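Local coordinates for isoaspartyl dipeptidase (Fervidobacterium islandicum, PDB 7CDH), which probably hydrolyses isoaspartyl dipeptides at a two-zinc centre, as an M38-family metallopeptidase of the amidohydrolase superfamily thought to serve protein repair, at residues 79-82 against 83-86. Sequence-based numbering, arbitrary orientation.
Sequences ELKI and SDCI
The amide of I86 donates to the carbonyl of I82, with N of I86 3.0 Å from O of I82; an N-H...O angle of 165° and a donor nearly in line with the C=O make this a straight i to i+4 helical bond. One residue earlier the pattern is less regular: N of D84 lies 3.1 Å from O of K81, but the angle at the hydrogen is 130°, so this bond is weak. K81 sits at the N-cap, where the chain passes from extended backbone angles to helical ones at I82. Farther out, NZ of K81 and OD1 of D84 are 4.9 Å apart, too far for a salt bridge, though the pair may still attract weakly. Residues 82-86 form a short helix, entered from the loop 79-81, that precedes strand 90-95 in the TIM-barrel fold of the amidohydrolases; the side chain of L80 lies about 12 Å from a bound zinc ion. On the apolar side CD2 of L80 faces SG of C85, the sulfur being directed there by a chi1 of -73° that sets it anti to its own carbonyl carbon. The side chains of I82 and I86 meet at an oblique angle, CG1 of I82 lying 3.9 Å from CD1 of I86. Replacing I86 with an alanine would probably leave CG1 of I82 without this neighbour and open a gap toward L374, M375 and M380, which the isoleucine also touches. L116 of helix 106-118 packs against both L80 and I82.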
ATOM      1  N   GLU A  79       5.702 -19.192  27.516  1.00 36.29           N
ATOM      2  CA  GLU A  79       6.811 -18.223  27.483  1.00 39.20           C
ATOM      3  C   GLU A  79       7.844 -18.623  28.554  1.00 39.09           C
ATOM      4  O   GLU A  79       7.548 -19.453  29.389  1.00 40.51           O
ATOM      5  CB  GLU A  79       6.246 -16.799  27.537  1.00 38.86           C
ATOM      6  CG  GLU A  79       5.796 -16.290  28.889  1.00 43.69           C
ATOM      7  CD  GLU A  79       5.520 -14.788  28.933  1.00 50.29           C
ATOM      8  OE1 GLU A  79       5.795 -14.111  27.929  1.00 68.21           O
ATOM      9  OE2 GLU A  79       5.046 -14.278  29.971  1.00 61.62           O
ATOM     10  N   LEU A  80       9.065 -18.120  28.438  1.00 37.42           N
ATOM     11  CA  LEU A  80      10.173 -18.386  29.379  1.00 33.75           C
ATOM     12  C   LEU A  80       9.842 -17.741  30.709  1.00 33.32           C
ATOM     13  O   LEU A  80       9.368 -16.598  30.679  1.00 33.86           O
ATOM     14  CB  LEU A  80      11.429 -17.731  28.815  1.00 33.44           C
ATOM     15  CG  LEU A  80      12.671 -17.938  29.663  1.00 35.22           C
ATOM     16  CD1 LEU A  80      13.102 -19.392  29.609  1.00 37.47           C
ATOM     17  CD2 LEU A  80      13.787 -17.030  29.200  1.00 38.37           C
ATOM     18  N   LYS A  81      10.138 -18.391  31.831  1.00 38.48           N
ATOM     19  CA  LYS A  81      10.053 -17.707  33.157  1.00 39.88           C
ATOM     20  C   LYS A  81      11.464 -17.224  33.519  1.00 37.24           C
ATOM     21  O   LYS A  81      12.405 -18.001  33.323  1.00 37.40           O
ATOM     22  CB  LYS A  81       9.497 -18.638  34.232  1.00 48.81           C
ATOM     23  CG  LYS A  81       8.455 -19.662  33.790  1.00 61.49           C
ATOM     24  CD  LYS A  81       7.028 -19.333  34.229  1.00 71.82           C
ATOM     25  CE  LYS A  81       6.640 -19.891  35.585  1.00 82.91           C
ATOM     26  NZ  LYS A  81       7.014 -21.321  35.729  1.00 93.28           N
ATOM     27  N   ILE A  82      11.626 -15.993  34.004  1.00 34.25           N
ATOM     28  CA  ILE A  82      12.967 -15.511  34.413  1.00 37.97           C
ATOM     29  C   ILE A  82      13.533 -16.419  35.511  1.00 40.30           C
ATOM     30  O   ILE A  82      14.753 -16.672  35.499  1.00 38.99           O
ATOM     31  CB  ILE A  82      13.001 -14.049  34.867  1.00 37.67           C
ATOM     32  CG1 ILE A  82      14.465 -13.672  35.090  1.00 36.14           C
ATOM     33  CG2 ILE A  82      12.141 -13.793  36.107  1.00 39.86           C
ATOM     34  CD1 ILE A  82      14.776 -12.223  34.834  1.00 42.13           C
ATOM     35  N   SER A  83      12.690 -16.881  36.431  1.00 42.41           N
ATOM     36  CA  SER A  83      13.091 -17.818  37.511  1.00 43.68           C
ATOM     37  C   SER A  83      13.797 -19.068  36.929  1.00 43.19           C
ATOM     38  O   SER A  83      14.713 -19.539  37.591  1.00 39.97           O
ATOM     39  CB  SER A  83      11.902 -18.172  38.370  1.00 42.47           C
ATOM     40  OG  SER A  83      11.132 -19.203  37.761  1.00 43.63           O
ATOM     41  N   ASP A  84      13.388 -19.597  35.761  1.00 42.65           N
ATOM     42  CA  ASP A  84      14.060 -20.743  35.078  1.00 46.88           C
ATOM     43  C   ASP A  84      15.517 -20.372  34.770  1.00 48.96           C
ATOM     44  O   ASP A  84      16.424 -21.225  34.928  1.00 39.19           O
ATOM     45  CB  ASP A  84      13.484 -21.044  33.694  1.00 56.10           C
ATOM     46  CG  ASP A  84      12.547 -22.230  33.558  1.00 67.44           C
ATOM     47  OD1 ASP A  84      11.635 -22.375  34.411  1.00 77.92           O
ATOM     48  OD2 ASP A  84      12.701 -22.969  32.537  1.00 74.83           O
ATOM     49  N   CYS A  85      15.700 -19.159  34.241  1.00 45.91           N
ATOM     50  CA  CYS A  85      17.008 -18.596  33.838  1.00 45.71           C
ATOM     51  C   CYS A  85      17.932 -18.542  35.055  1.00 43.24           C
ATOM     52  O   CYS A  85      19.033 -19.100  34.988  1.00 41.88           O
ATOM     53  CB  CYS A  85      16.835 -17.201  33.248  1.00 43.27           C
ATOM     54  SG  CYS A  85      16.106 -17.255  31.597  1.00 39.33           S
ATOM     55  N   ILE A  86      17.469 -17.880  36.106  1.00 39.56           N
ATOM     56  CA  ILE A  86      18.246 -17.608  37.338  1.00 43.98           C
ATOM     57  C   ILE A  86      18.768 -18.941  37.895  1.00 43.54           C
ATOM     58  O   ILE A  86      19.985 -19.069  38.123  1.00 48.06           O
ATOM     59  CB  ILE A  86      17.387 -16.801  38.328  1.00 47.73           C
ATOM     60  CG1 ILE A  86      16.972 -15.455  37.721  1.00 47.90           C
ATOM     61  CG2 ILE A  86      18.120 -16.600  39.648  1.00 52.25           C
ATOM     62  CD1 ILE A  86      15.977 -14.659  38.553  1.00 45.39           C
TER